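Nucleoporin NUP82 (Saccharomyces cerevisiae, PDB 3PBP) is a structural component of the nuclear pore complex whose N-terminal beta-propeller domain interacts with NUP116. Local coordinates at residues G203-F208 and F285-F290; K329-S334 and V343-L348. The protein carries 1 engineered substitution. All coordinates share one frame; numbering follows the deposited sequence.

Contact 1 (G203-F208 and F285-F290); sequences GDIFAF and FTINPF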
loop_
_atom_site.group_PDB
_atom_site.type_symbol
_atom_site.label_atom_id
_atom_site.label_comp_id
_atom_site.label_asym_id
_atom_site.label_seq_id
_atom_site.Cartn_x
_atom_site.Cartn_y
_atom_site.Cartn_z
ATOM N N GLY A 203 -12.656 -3.569 -3.225
ATOM C CA GLY A 203 -11.793 -2.437 -2.952
ATOM C C GLY A 203 -11.739 -2.027 -1.495
ATOM O O GLY A 203 -12.749 -1.692 -0.879
ATOM N N ASP A 204 -10.536 -2.059 -0.942
ATOM C CA ASP A 204 -10.320 -1.677 0.441
ATOM C C ASP A 204 -8.948 -1.036 0.608
ATOM O O ASP A 204 -8.112 -1.104 -0.288
ATOM C CB ASP A 204 -10.454 -2.899 1.346
ATOM C CG ASP A 204 -11.904 -3.198 1.702
ATOM O OD1 ASP A 204 -12.531 -2.358 2.406
ATOM O OD2 ASP A 204 -12.412 -4.267 1.273
ATOM N N ILE A 205 -8.724 -0.400 1.750
ATOM C CA ILE A 205 -7.452 0.241 2.003
ATOM C C ILE A 205 -6.750 -0.376 3.214
ATOM O O ILE A 205 -7.347 -0.580 4.261
ATOM C CB ILE A 205 -7.639 1.763 2.226
ATOM C CG1 ILE A 205 -8.204 2.390 0.955
ATOM C CG2 ILE A 205 -6.320 2.397 2.634
ATOM C CD1 ILE A 205 -8.557 3.832 1.082
ATOM N N PHE A 206 -5.479 -0.706 3.049
ATOM C CA PHE A 206 -4.708 -1.250 4.147
ATOM C C PHE A 206 -3.528 -0.313 4.291
ATOM O O PHE A 206 -3.336 0.589 3.460
ATOM C CB PHE A 206 -4.238 -2.677 3.841
ATOM C CG PHE A 206 -5.359 -3.684 3.794
ATOM C CD1 PHE A 206 -6.252 -3.714 2.718
ATOM C CD2 PHE A 206 -5.559 -4.559 4.848
ATOM C CE1 PHE A 206 -7.332 -4.602 2.702
ATOM C CE2 PHE A 206 -6.638 -5.451 4.839
ATOM C CZ PHE A 206 -7.525 -5.468 3.764
ATOM N N ALA A 207 -2.740 -0.499 5.342
ATOM C CA ALA A 207 -1.606 0.381 5.522
ATOM C C ALA A 207 -0.501 -0.208 6.359
ATOM O O ALA A 207 -0.743 -0.955 7.299
ATOM C CB ALA A 207 -2.067 1.692 6.128
ATOM N N PHE A 208 0.724 0.131 5.979
ATOM C CA PHE A 208 1.925 -0.286 6.682
ATOM C C PHE A 208 2.411 0.957 7.442
ATOM O O PHE A 208 2.769 1.970 6.840
ATOM C CB PHE A 208 2.987 -0.723 5.681
ATOM C CG PHE A 208 2.721 -2.041 5.056
ATOM C CD1 PHE A 208 3.034 -3.221 5.732
ATOM C CD2 PHE A 208 2.178 -2.116 3.781
ATOM C CE1 PHE A 208 2.808 -4.463 5.137
ATOM C CE2 PHE A 208 1.945 -3.346 3.171
ATOM C CZ PHE A 208 2.264 -4.528 3.852
ATOM N N PHE A 285 -9.226 -0.407 6.400
ATOM C CA PHE A 285 -9.631 0.855 6.946
ATOM C C PHE A 285 -11.132 0.938 6.760
ATOM O O PHE A 285 -11.701 0.366 5.830
ATOM C CB PHE A 285 -8.994 2.014 6.185
ATOM C CG PHE A 285 -7.697 2.478 6.752
ATOM C CD1 PHE A 285 -6.579 1.659 6.727
ATOM C CD2 PHE A 285 -7.590 3.739 7.305
ATOM C CE1 PHE A 285 -5.373 2.091 7.247
ATOM C CE2 PHE A 285 -6.387 4.184 7.833
ATOM C CZ PHE A 285 -5.276 3.361 7.805
ATOM N N THR A 286 -11.768 1.664 7.660
ATOM C CA THR A 286 -13.190 1.886 7.603
ATOM C C THR A 286 -13.374 3.104 6.692
ATOM O O THR A 286 -12.669 4.096 6.844
ATOM C CB THR A 286 -13.686 2.170 9.011
ATOM O OG1 THR A 286 -14.303 0.995 9.524
ATOM C CG2 THR A 286 -14.649 3.294 9.034
ATOM N N ILE A 287 -14.270 3.032 5.716
ATOM C CA ILE A 287 -14.501 4.190 4.844
ATOM C C ILE A 287 -15.931 4.628 5.121
ATOM O O ILE A 287 -16.873 4.078 4.565
ATOM C CB ILE A 287 -14.355 3.840 3.338
ATOM C CG1 ILE A 287 -12.942 3.315 3.049
ATOM C CG2 ILE A 287 -14.626 5.075 2.492
ATOM C CD1 ILE A 287 -12.709 2.958 1.605
ATOM N N ASN A 288 -16.081 5.625 5.985
ATOM C CA ASN A 288 -17.390 6.099 6.397
ATOM C C ASN A 288 -17.729 7.518 5.942
ATOM O O ASN A 288 -16.977 8.457 6.196
ATOM C CB ASN A 288 -17.456 6.036 7.916
ATOM C CG ASN A 288 -18.864 6.110 8.446
ATOM O OD1 ASN A 288 -19.789 6.501 7.742
ATOM N ND2 ASN A 288 -19.032 5.744 9.701
ATOM N N PRO A 289 -18.876 7.702 5.268
ATOM C CA PRO A 289 -19.882 6.703 4.893
ATOM C C PRO A 289 -19.660 6.195 3.467
ATOM O O PRO A 289 -19.640 6.982 2.527
ATOM C CB PRO A 289 -21.179 7.482 5.025
ATOM C CG PRO A 289 -20.776 8.843 4.496
ATOM C CD PRO A 289 -19.427 9.071 5.151
ATOM N N PHE A 290 -19.513 4.886 3.303
ATOM C CA PHE A 290 -19.291 4.316 1.980
ATOM C C PHE A 290 -20.517 4.367 1.070
ATOM O O PHE A 290 -21.588 3.882 1.435
ATOM C CB PHE A 290 -18.831 2.870 2.091
ATOM C CG PHE A 290 -18.355 2.308 0.794
ATOM C CD1 PHE A 290 -17.214 2.827 0.179
ATOM C CD2 PHE A 290 -19.062 1.303 0.153
ATOM C CE1 PHE A 290 -16.785 2.354 -1.064
ATOM C CE2 PHE A 290 -18.641 0.821 -1.089
ATOM C CZ PHE A 290 -17.496 1.352 -1.700
#
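The backbones of Ile205 and Phe285 meet through a single hydrogen bond, Phe285 N to Ile205 O at 2.9 Å, nearly straight at hydrogen (158°), with their CA atoms 5.4 Å apart. Beyond this bond the two segments diverge, and side chains carry the remaining contact. The Phe285 ring is the main element. Its first torsion puts CG only roughly anti to the carbonyl carbon (chi1 -92°, well off the staggered -60°), and the ring lies beside strand 204-208: Ile205 O sits at its edge, close to the ring plane and 3.4 Å from Phe285 CD1. The next rim atom, Phe285 CE1, reaches Ala207 CB at 3.5 Å, an oblique approach. The side chains of Ile205 and Phe285 cross obliquely, Ile205 CG2 4.2 Å from Phe285 CD1. Through CG1, Ile205 CD1 meets Ile287 CD1 at 4.3 Å. Leu327 and Leu348 touch Ile205 as well, joining it to the core of the next sheet. Asp204 OD2 forms a salt bridge with Lys98 NZ of the NUP116 chain. Strand 204-208 and strand 286-288 belong to successive sheets of the propeller, so the seam is sealed by buried hydrocarbon around one backbone bond, while the backbone of Ile287, with Asp204 and Gly203 O through Lys98, engages the NUP116 chain.

Contact 2 (K329-S334 and V343-L348); sequences KDLEMS and VYNNSL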
loop_
_atom_site.group_PDB
_atom_site.type_symbol
_atom_site.label_atom_id
_atom_site.label_comp_id
_atom_site.label_asym_id
_atom_site.label_seq_id
_atom_site.Cartn_x
_atom_site.Cartn_y
_atom_site.Cartn_z
ATOM N N LYS A 329 -8.524 11.108 6.770
ATOM C CA LYS A 329 -8.208 10.281 7.942
ATOM C C LYS A 329 -8.342 11.088 9.239
ATOM O O LYS A 329 -7.492 11.926 9.541
ATOM C CB LYS A 329 -6.790 9.731 7.802
ATOM C CG LYS A 329 -6.244 9.015 8.997
ATOM C CD LYS A 329 -4.917 8.399 8.613
ATOM C CE LYS A 329 -3.985 8.237 9.805
ATOM N NZ LYS A 329 -3.453 9.526 10.354
ATOM N N ASP A 330 -9.416 10.824 9.990
ATOM C CA ASP A 330 -9.708 11.527 11.233
ATOM C C ASP A 330 -9.042 11.001 12.490
ATOM O O ASP A 330 -8.832 11.761 13.438
ATOM C CB ASP A 330 -11.218 11.576 11.487
ATOM C CG ASP A 330 -11.851 10.190 11.605
ATOM O OD1 ASP A 330 -12.761 10.004 12.458
ATOM O OD2 ASP A 330 -11.460 9.285 10.834
ATOM N N LEU A 331 -8.723 9.710 12.529
ATOM C CA LEU A 331 -8.088 9.159 13.718
ATOM C C LEU A 331 -6.592 9.000 13.547
ATOM O O LEU A 331 -6.099 8.833 12.432
ATOM C CB LEU A 331 -8.722 7.828 14.078
ATOM C CG LEU A 331 -10.228 7.955 14.291
ATOM C CD1 LEU A 331 -10.765 6.664 14.881
ATOM C CD2 LEU A 331 -10.515 9.118 15.212
ATOM N N GLU A 332 -5.861 9.081 14.647
ATOM C CA GLU A 332 -4.415 8.931 14.587
ATOM C C GLU A 332 -4.046 7.448 14.740
ATOM O O GLU A 332 -4.426 6.792 15.725
ATOM C CB GLU A 332 -3.765 9.753 15.699
ATOM C CG GLU A 332 -2.257 9.848 15.614
ATOM C CD GLU A 332 -1.781 10.486 14.328
ATOM O OE1 GLU A 332 -2.252 11.599 14.006
ATOM O OE2 GLU A 332 -0.931 9.873 13.644
HETATM N N MSE A 333 -3.329 6.910 13.760
HETATM C CA MSE A 333 -2.931 5.516 13.831
HETATM C C MSE A 333 -1.767 5.365 14.788
HETATM O O MSE A 333 -1.068 6.328 15.111
HETATM C CB MSE A 333 -2.451 5.004 12.478
HETATM C CG MSE A 333 -3.450 5.014 11.341
HETATM SE SE MSE A 333 -2.497 4.621 9.646
HETATM C CE MSE A 333 -2.149 2.725 9.945
ATOM N N SER A 334 -1.562 4.132 15.232
ATOM C CA SER A 334 -0.444 3.815 16.093
ATOM C C SER A 334 0.382 2.862 15.251
ATOM O O SER A 334 -0.149 2.134 14.399
ATOM C CB SER A 334 -0.895 3.097 17.357
ATOM O OG SER A 334 -1.309 1.769 17.067
ATOM N N VAL A 343 -6.256 -3.451 13.574
ATOM C CA VAL A 343 -7.106 -2.390 13.098
ATOM C C VAL A 343 -7.062 -1.533 14.343
ATOM O O VAL A 343 -6.785 -2.052 15.428
ATOM C CB VAL A 343 -8.541 -2.868 12.860
ATOM C CG1 VAL A 343 -9.453 -1.662 12.771
ATOM C CG2 VAL A 343 -8.624 -3.675 11.585
ATOM N N TYR A 344 -7.303 -0.243 14.209
ATOM C CA TYR A 344 -7.290 0.642 15.363
ATOM C C TYR A 344 -7.052 2.014 14.820
ATOM O O TYR A 344 -5.977 2.343 14.341
ATOM C CB TYR A 344 -6.197 0.302 16.386
ATOM C CG TYR A 344 -6.186 1.306 17.518
ATOM C CD1 TYR A 344 -7.277 1.418 18.394
ATOM C CD2 TYR A 344 -5.157 2.242 17.633
ATOM C CE1 TYR A 344 -7.350 2.452 19.346
ATOM C CE2 TYR A 344 -5.218 3.278 18.579
ATOM C CZ TYR A 344 -6.321 3.380 19.427
ATOM O OH TYR A 344 -6.399 4.437 20.314
ATOM N N ASN A 345 -8.086 2.817 14.892
ATOM C CA ASN A 345 -8.014 4.146 14.365
ATOM C C ASN A 345 -7.689 4.097 12.880
ATOM O O ASN A 345 -7.222 5.083 12.298
ATOM C CB ASN A 345 -7.007 4.962 15.169
ATOM C CG ASN A 345 -7.516 5.265 16.564
ATOM O OD1 ASN A 345 -8.589 4.800 16.955
ATOM N ND2 ASN A 345 -6.753 6.044 17.319
ATOM N N ASN A 346 -7.937 2.938 12.271
ATOM C CA ASN A 346 -7.753 2.776 10.830
ATOM C C ASN A 346 -9.077 3.291 10.283
ATOM O O ASN A 346 -9.912 2.525 9.802
ATOM C CB ASN A 346 -7.558 1.298 10.447
ATOM C CG ASN A 346 -6.156 0.773 10.781
ATOM O OD1 ASN A 346 -5.715 -0.200 10.212
ATOM N ND2 ASN A 346 -5.468 1.419 11.707
ATOM N N SER A 347 -9.253 4.605 10.373
ATOM C CA SER A 347 -10.490 5.245 9.974
ATOM C C SER A 347 -10.387 6.352 8.945
ATOM O O SER A 347 -9.623 7.287 9.108
ATOM C CB SER A 347 -11.189 5.802 11.220
ATOM O OG SER A 347 -12.186 6.747 10.865
ATOM N N LEU A 348 -11.183 6.236 7.892
ATOM C CA LEU A 348 -11.246 7.230 6.838
ATOM C C LEU A 348 -12.691 7.713 6.723
ATOM O O LEU A 348 -13.646 6.947 6.886
ATOM C CB LEU A 348 -10.811 6.638 5.506
ATOM C CG LEU A 348 -9.328 6.382 5.322
ATOM C CD1 LEU A 348 -9.118 5.716 3.983
ATOM C CD2 LEU A 348 -8.569 7.695 5.408
#
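A hydrogen bond joins Ser347 and Asp330 near one end of the loop between strands 323-329 and 347-355: Ser347 OG donates at 2.6 Å and is received on the syn lone pair of Asp330 OD2. Ser347 OG stands anti to its backbone N (chi1 163°), which turns it to the carboxylate. The tight part lies beside this bond. Leu331 crosses Asn345 at about a right angle, CB to CB at 3.5 Å, and its CD1 methyl comes within 3.8 Å of Ser347 CB. Leu348 CD2 packs on Lys329 CB at 3.6 Å. Asn345 also bonds through ND2 to Glu332 O at 2.9 Å, the acceptor lying in the amide plane and the donor tilted 27° from the carbonyl plane. Contacts thin out toward Ser334 and the partly exposed Tyr344, where Ser334 OG is 3.9 Å from Tyr344 CD2 and is hydrogen-bonded to Tyr342 OH. Selenomethionine Met333 crosses Asn346 loosely, its CE 4.0 Å from Asn346 ND2, an amide bonded to Gln282. Side-chain bonds to a carboxylate and a backbone carbonyl thus tie the two ends of the loop together.

Contact 1 is the more buried of the two; contact 2 is partly buried and mixes buried and partly exposed residues. They lie 10 Å apart between centres and share one sheet, where strand 286-288 runs parallel to strand 347-355. Thr286 O to Leu348 N (2.8 Å) and Asn288 N to Leu348 O (2.9 Å) are probable hydrogen bonds joining them. Leu348 and Met333 of contact 2 also touch Phe285, extending the apolar seam. The chemistry follows position: contact 1 bridges two sheets with apolar side chains, whereas contact 2, tying the ends of a loop between adjacent strands of one sheet, adds polar side-chain bonds to its packing. NUP116 lies within reach of both.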